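Local coordinates for omega transaminase (Pseudomonas sp., PDB 5LHA), which probably catalyses pyridoxal-phosphate-dependent transfer of an amino group between amines or amino acids and keto compounds, as a class-III omega transaminase, at residues G146-H158 and L220-Q234. Residues are numbered along the deposited sequence; the frame is centred on the assembly and turned at random.
With PMP (4'-deoxy-4'-aminopyridoxal-5'-phosphate), chain E.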
loop_
_atom_site.group_PDB
_atom_site.type_symbol
_atom_site.label_atom_id
_atom_site.label_comp_id
_atom_site.label_asym_id
_atom_site.label_seq_id
_atom_site.Cartn_x
_atom_site.Cartn_y
_atom_site.Cartn_z
ATOM N N GLY A 146 3.913 -7.305 -13.745
ATOM C CA GLY A 146 4.615 -6.156 -13.194
ATOM C C GLY A 146 3.997 -4.818 -13.535
ATOM O O GLY A 146 4.360 -3.811 -12.917
ATOM N N ARG A 147 3.087 -4.787 -14.506
ATOM C CA ARG A 147 2.424 -3.575 -14.988
ATOM C C ARG A 147 1.240 -3.243 -14.082
ATOM O O ARG A 147 0.124 -3.724 -14.284
ATOM C CB ARG A 147 1.994 -3.780 -16.435
ATOM C CG ARG A 147 3.165 -3.992 -17.395
ATOM C CD ARG A 147 3.483 -2.691 -18.098
ATOM N NE ARG A 147 4.169 -2.874 -19.367
ATOM C CZ ARG A 147 4.344 -1.906 -20.260
ATOM N NH1 ARG A 147 3.869 -0.688 -20.031
ATOM N NH2 ARG A 147 4.991 -2.154 -21.384
ATOM N N THR A 148 1.475 -2.395 -13.073
ATOM C CA THR A 148 0.469 -2.167 -12.037
ATOM C C THR A 148 0.147 -0.693 -11.754
ATOM O O THR A 148 -0.953 -0.366 -11.292
ATOM C CB THR A 148 0.947 -2.876 -10.759
ATOM O OG1 THR A 148 -0.081 -2.871 -9.760
ATOM C CG2 THR A 148 2.184 -2.213 -10.219
ATOM N N ARG A 149 1.094 0.203 -12.004
ATOM C CA ARG A 149 0.937 1.600 -11.636
ATOM C C ARG A 149 0.059 2.354 -12.633
ATOM O O ARG A 149 -0.077 1.976 -13.799
ATOM C CB ARG A 149 2.312 2.246 -11.528
ATOM C CG ARG A 149 3.164 1.669 -10.402
ATOM C CD ARG A 149 4.571 2.192 -10.543
ATOM N NE ARG A 149 5.461 1.729 -9.484
ATOM C CZ ARG A 149 6.787 1.777 -9.554
ATOM N NH1 ARG A 149 7.382 2.214 -10.658
ATOM N NH2 ARG A 149 7.521 1.348 -8.536
ATOM N N PHE A 150 -0.519 3.460 -12.163
ATOM C CA PHE A 150 -1.405 4.295 -12.966
ATOM C C PHE A 150 -0.900 5.733 -12.953
ATOM O O PHE A 150 -0.442 6.224 -11.919
ATOM C CB PHE A 150 -2.860 4.267 -12.442
ATOM C CG PHE A 150 -3.516 2.897 -12.450
ATOM C CD1 PHE A 150 -3.669 2.186 -13.623
ATOM C CD2 PHE A 150 -4.034 2.356 -11.281
ATOM C CE1 PHE A 150 -4.294 0.936 -13.623
ATOM C CE2 PHE A 150 -4.659 1.119 -11.277
ATOM C CZ PHE A 150 -4.787 0.407 -12.453
ATOM N N LEU A 151 -0.990 6.413 -14.093
ATOM C CA LEU A 151 -0.693 7.835 -14.182
ATOM C C LEU A 151 -1.977 8.627 -14.406
ATOM O O LEU A 151 -2.888 8.172 -15.099
ATOM C CB LEU A 151 0.282 8.133 -15.330
ATOM C CG LEU A 151 1.634 7.407 -15.360
ATOM C CD1 LEU A 151 2.457 7.782 -16.600
ATOM C CD2 LEU A 151 2.443 7.660 -14.098
ATOM N N SER A 152 -2.027 9.835 -13.847
ATOM C CA SER A 152 -3.135 10.744 -14.112
ATOM C C SER A 152 -2.616 12.167 -13.954
ATOM O O SER A 152 -1.449 12.390 -13.602
ATOM C CB SER A 152 -4.355 10.459 -13.211
ATOM O OG SER A 152 -4.117 10.734 -11.835
ATOM N N LEU A 153 -3.492 13.127 -14.239
ATOM C CA LEU A 153 -3.148 14.534 -14.342
ATOM C C LEU A 153 -3.692 15.311 -13.153
ATOM O O LEU A 153 -4.728 14.965 -12.579
ATOM C CB LEU A 153 -3.710 15.137 -15.635
ATOM C CG LEU A 153 -3.356 14.432 -16.952
ATOM C CD1 LEU A 153 -4.001 15.139 -18.139
ATOM C CD2 LEU A 153 -1.854 14.389 -17.118
ATOM N N ARG A 154 -2.982 16.378 -12.802
ATOM C CA ARG A 154 -3.482 17.309 -11.808
ATOM C C ARG A 154 -4.824 17.864 -12.250
ATOM O O ARG A 154 -5.084 18.035 -13.445
ATOM C CB ARG A 154 -2.490 18.447 -11.598
ATOM C CG ARG A 154 -1.411 18.130 -10.588
ATOM C CD ARG A 154 -0.434 19.283 -10.448
ATOM N NE ARG A 154 0.101 19.378 -9.096
ATOM C CZ ARG A 154 1.209 18.773 -8.686
ATOM N NH1 ARG A 154 1.905 18.020 -9.527
ATOM N NH2 ARG A 154 1.616 18.925 -7.429
ATOM N N ASN A 155 -5.690 18.119 -11.265
ATOM C CA ASN A 155 -7.043 18.631 -11.486
ATOM C C ASN A 155 -7.916 17.638 -12.244
ATOM O O ASN A 155 -9.045 17.966 -12.627
ATOM C CB ASN A 155 -7.006 19.997 -12.182
ATOM C CG ASN A 155 -6.589 21.113 -11.235
ATOM O OD1 ASN A 155 -5.493 21.101 -10.674
ATOM N ND2 ASN A 155 -7.475 22.085 -11.049
ATOM N N GLY A 156 -7.402 16.438 -12.493
ATOM C CA GLY A 156 -8.214 15.420 -13.124
ATOM C C GLY A 156 -9.230 14.868 -12.138
ATOM O O GLY A 156 -8.968 14.749 -10.942
ATOM N N TYR A 157 -10.420 14.561 -12.642
ATOM C CA TYR A 157 -11.472 14.009 -11.805
ATOM C C TYR A 157 -12.039 12.765 -12.463
ATOM O O TYR A 157 -12.482 12.816 -13.611
ATOM C CB TYR A 157 -12.568 15.039 -11.537
ATOM C CG TYR A 157 -13.682 14.472 -10.712
ATOM C CD1 TYR A 157 -13.514 14.222 -9.355
ATOM C CD2 TYR A 157 -14.912 14.212 -11.275
ATOM C CE1 TYR A 157 -14.545 13.700 -8.598
ATOM C CE2 TYR A 157 -15.939 13.704 -10.526
ATOM C CZ TYR A 157 -15.761 13.448 -9.201
ATOM O OH TYR A 157 -16.794 12.927 -8.474
ATOM N N HIS A 158 -12.076 11.665 -11.705
ATOM C CA HIS A 158 -12.439 10.364 -12.244
ATOM C C HIS A 158 -13.386 9.614 -11.306
ATOM O O HIS A 158 -13.384 8.378 -11.270
ATOM C CB HIS A 158 -11.175 9.534 -12.503
ATOM C CG HIS A 158 -10.134 10.264 -13.292
ATOM N ND1 HIS A 158 -10.280 10.543 -14.633
ATOM C CD2 HIS A 158 -8.960 10.822 -12.916
ATOM C CE1 HIS A 158 -9.227 11.220 -15.056
ATOM N NE2 HIS A 158 -8.413 11.404 -14.031
ATOM N N LEU A 220 10.122 5.521 -13.050
ATOM C CA LEU A 220 9.377 4.392 -12.512
ATOM C C LEU A 220 9.716 3.092 -13.226
ATOM O O LEU A 220 9.572 2.010 -12.647
ATOM C CB LEU A 220 7.875 4.665 -12.618
ATOM C CG LEU A 220 7.314 5.878 -11.859
ATOM C CD1 LEU A 220 5.859 6.138 -12.277
ATOM C CD2 LEU A 220 7.423 5.719 -10.341
ATOM N N GLY A 221 10.125 3.172 -14.485
ATOM C CA GLY A 221 10.266 1.979 -15.285
ATOM C C GLY A 221 8.949 1.689 -15.967
ATOM O O GLY A 221 7.954 1.366 -15.312
ATOM N N ALA A 222 8.937 1.810 -17.293
ATOM C CA ALA A 222 7.716 1.593 -18.053
ATOM C C ALA A 222 7.103 0.231 -17.752
ATOM O O ALA A 222 5.882 0.074 -17.808
ATOM C CB ALA A 222 8.006 1.753 -19.545
ATOM N N GLN A 223 7.929 -0.766 -17.442
ATOM C CA GLN A 223 7.433 -2.108 -17.172
ATOM C C GLN A 223 6.566 -2.206 -15.920
ATOM O O GLN A 223 5.997 -3.273 -15.674
ATOM C CB GLN A 223 8.602 -3.090 -17.079
ATOM C CG GLN A 223 9.544 -2.876 -15.897
ATOM C CD GLN A 223 10.602 -1.803 -16.138
ATOM O OE1 GLN A 223 10.560 -1.079 -17.132
ATOM N NE2 GLN A 223 11.547 -1.690 -15.209
ATOM N N THR A 224 6.449 -1.151 -15.120
ATOM C CA THR A 224 5.575 -1.176 -13.950
ATOM C C THR A 224 4.254 -0.433 -14.147
ATOM O O THR A 224 3.420 -0.433 -13.237
ATOM C CB THR A 224 6.304 -0.598 -12.729
ATOM O OG1 THR A 224 6.591 0.792 -12.946
ATOM C CG2 THR A 224 7.589 -1.351 -12.475
ATOM N N ILE A 225 4.022 0.163 -15.310
ATOM C CA ILE A 225 2.926 1.109 -15.503
ATOM C C ILE A 225 1.832 0.457 -16.345
ATOM O O ILE A 225 2.078 0.017 -17.477
ATOM C CB ILE A 225 3.431 2.412 -16.139
ATOM C CG1 ILE A 225 4.559 2.997 -15.280
ATOM C CG2 ILE A 225 2.294 3.411 -16.265
ATOM C CD1 ILE A 225 5.270 4.171 -15.900
ATOM N N ALA A 226 0.620 0.395 -15.787
ATOM C CA ALA A 226 -0.503 -0.247 -16.469
ATOM C C ALA A 226 -1.206 0.708 -17.429
ATOM O O ALA A 226 -1.460 0.352 -18.586
ATOM C CB ALA A 226 -1.499 -0.797 -15.446
ATOM N N ALA A 227 -1.523 1.923 -16.980
ATOM C CA ALA A 227 -2.299 2.813 -17.828
ATOM C C ALA A 227 -2.114 4.260 -17.398
ATOM O O ALA A 227 -1.695 4.552 -16.273
ATOM C CB ALA A 227 -3.779 2.434 -17.817
ATOM N N LEU A 228 -2.397 5.156 -18.341
ATOM C CA LEU A 228 -2.538 6.585 -18.103
ATOM C C LEU A 228 -3.985 6.976 -18.375
ATOM O O LEU A 228 -4.533 6.634 -19.427
ATOM C CB LEU A 228 -1.590 7.383 -19.006
ATOM C CG LEU A 228 -1.483 8.909 -18.913
ATOM C CD1 LEU A 228 -0.099 9.343 -19.372
ATOM C CD2 LEU A 228 -2.533 9.617 -19.743
ATOM N N ILE A 229 -4.593 7.713 -17.449
ATOM C CA ILE A 229 -5.984 8.131 -17.579
ATOM C C ILE A 229 -6.053 9.650 -17.622
ATOM O O ILE A 229 -5.386 10.336 -16.838
ATOM C CB ILE A 229 -6.852 7.558 -16.440
ATOM C CG1 ILE A 229 -8.312 7.972 -16.617
ATOM C CG2 ILE A 229 -6.285 7.919 -15.063
ATOM C CD1 ILE A 229 -9.267 7.201 -15.739
ATOM N N ALA A 230 -6.854 10.173 -18.545
ATOM C CA ALA A 230 -6.937 11.612 -18.718
ATOM C C ALA A 230 -8.258 11.966 -19.380
ATOM O O ALA A 230 -8.781 11.214 -20.209
ATOM C CB ALA A 230 -5.758 12.137 -19.548
ATOM N N GLU A 231 -8.794 13.131 -18.993
ATOM C CA GLU A 231 -9.997 13.667 -19.615
ATOM C C GLU A 231 -9.602 14.507 -20.819
ATOM O O GLU A 231 -8.688 15.331 -20.714
ATOM C CB GLU A 231 -10.775 14.539 -18.640
ATOM C CG GLU A 231 -11.146 13.897 -17.321
ATOM C CD GLU A 231 -11.360 14.941 -16.234
ATOM O OE1 GLU A 231 -12.389 15.645 -16.255
ATOM O OE2 GLU A 231 -10.466 15.095 -15.383
ATOM N N PRO A 232 -10.252 14.346 -21.969
ATOM C CA PRO A 232 -9.880 15.187 -23.115
ATOM C C PRO A 232 -10.094 16.671 -22.858
ATOM O O PRO A 232 -9.305 17.489 -23.339
ATOM C CB PRO A 232 -10.765 14.646 -24.244
ATOM C CG PRO A 232 -11.049 13.231 -23.851
ATOM C CD PRO A 232 -11.129 13.229 -22.354
ATOM N N VAL A 233 -11.126 17.043 -22.105
ATOM C CA VAL A 233 -11.227 18.360 -21.482
ATOM C C VAL A 233 -11.523 18.120 -20.009
ATOM O O VAL A 233 -12.512 17.457 -19.674
ATOM C CB VAL A 233 -12.322 19.233 -22.123
ATOM C CG1 VAL A 233 -12.378 20.607 -21.466
ATOM C CG2 VAL A 233 -12.093 19.378 -23.615
ATOM N N GLN A 234 -10.689 18.665 -19.133
ATOM C CA GLN A 234 -10.865 18.416 -17.710
ATOM C C GLN A 234 -12.048 19.222 -17.215
ATOM O O GLN A 234 -12.025 20.452 -17.251
ATOM C CB GLN A 234 -9.601 18.776 -16.941
ATOM C CG GLN A 234 -8.443 17.895 -17.292
ATOM C CD GLN A 234 -7.242 18.175 -16.437
ATOM O OE1 GLN A 234 -6.642 19.239 -16.537
ATOM N NE2 GLN A 234 -6.881 17.226 -15.585
HETATM N N1 PMP E . -15.089 11.160 -14.457
HETATM C C2 PMP E . -15.549 12.363 -14.966
HETATM C C2A PMP E . -14.748 13.134 -15.981
HETATM C C3 PMP E . -16.547 13.028 -14.268
HETATM O O3 PMP E . -16.786 14.356 -14.498
HETATM C C4 PMP E . -17.301 12.340 -13.320
HETATM C C4A PMP E . -18.442 13.045 -12.618
HETATM N N4A PMP E . -18.453 14.453 -12.955
HETATM C C5 PMP E . -16.998 11.011 -13.014
HETATM C C6 PMP E . -15.874 10.429 -13.599
HETATM C C5A PMP E . -17.890 10.233 -12.059
HETATM O O4P PMP E . -19.213 10.147 -12.565
HETATM P P PMP E . -20.464 9.671 -11.658
HETATM O O1P PMP E . -20.931 10.889 -10.882
HETATM O O2P PMP E . -21.572 9.208 -12.580
HETATM O O3P PMP E . -20.089 8.573 -10.682
#
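Arg147 lies along the start of strand 225-230, its guanidinium meeting Ile225 at the edge. CB stands about equally near Ile225 O and Gln223 O; Arg147 CG rests on Gln223 O at 3.4 Å; the chain bends at chi2 (-99°), which brings Arg147 CD to 3.1 Å from Ile225 O. NE and CZ pass over the Ala222 carbonyl, and Arg147 NH1 ends in a nearly straight hydrogen bond to Ile225 O (3.2 Å), in the plane of both groups. NH2 turns to His257 O, and Trp139 adds a cation-pi contact. A leucine in place of Arg147 would probably leave Ile225 O without this N-H partner and lose the tie to His257. Next to it, Thr224 O accepts from two backbone donors, Arg149 N in its carbonyl plane and Thr148 N from above that plane. The strands then run parallel, with a beta bulge where Arg149 O takes Ala226 N at 2.6 Å and Ala227 N only weakly. Beyond the bulge, Leu151 N bonds Ala227 O and Leu151 O receives Ile229 N; Leu151 packs against Ile225 and Leu228 on one sheet face, Phe150 against Ala227 on the other. Towards the cofactor, Ile229 CG1 sits over the His158 ring in a CH-pi contact, 4.0 Å from its centroid, while His158 ND1 is held by Asp264. Gln234 NE2 donates to Arg154 O (2.9 Å) in the type II turn Leu153-Gly156. Glu231 OE2 takes Tyr157 N at 2.8 Å from above the carboxylate plane, and OE1 is held by Gly235 N, fixing the acid beside the methyl carbon C2A of PMP. Neighbouring parallel strands whose C-terminal ends lead into loops lining the cofactor pocket are characteristic of the large domain of fold type I PLP enzymes.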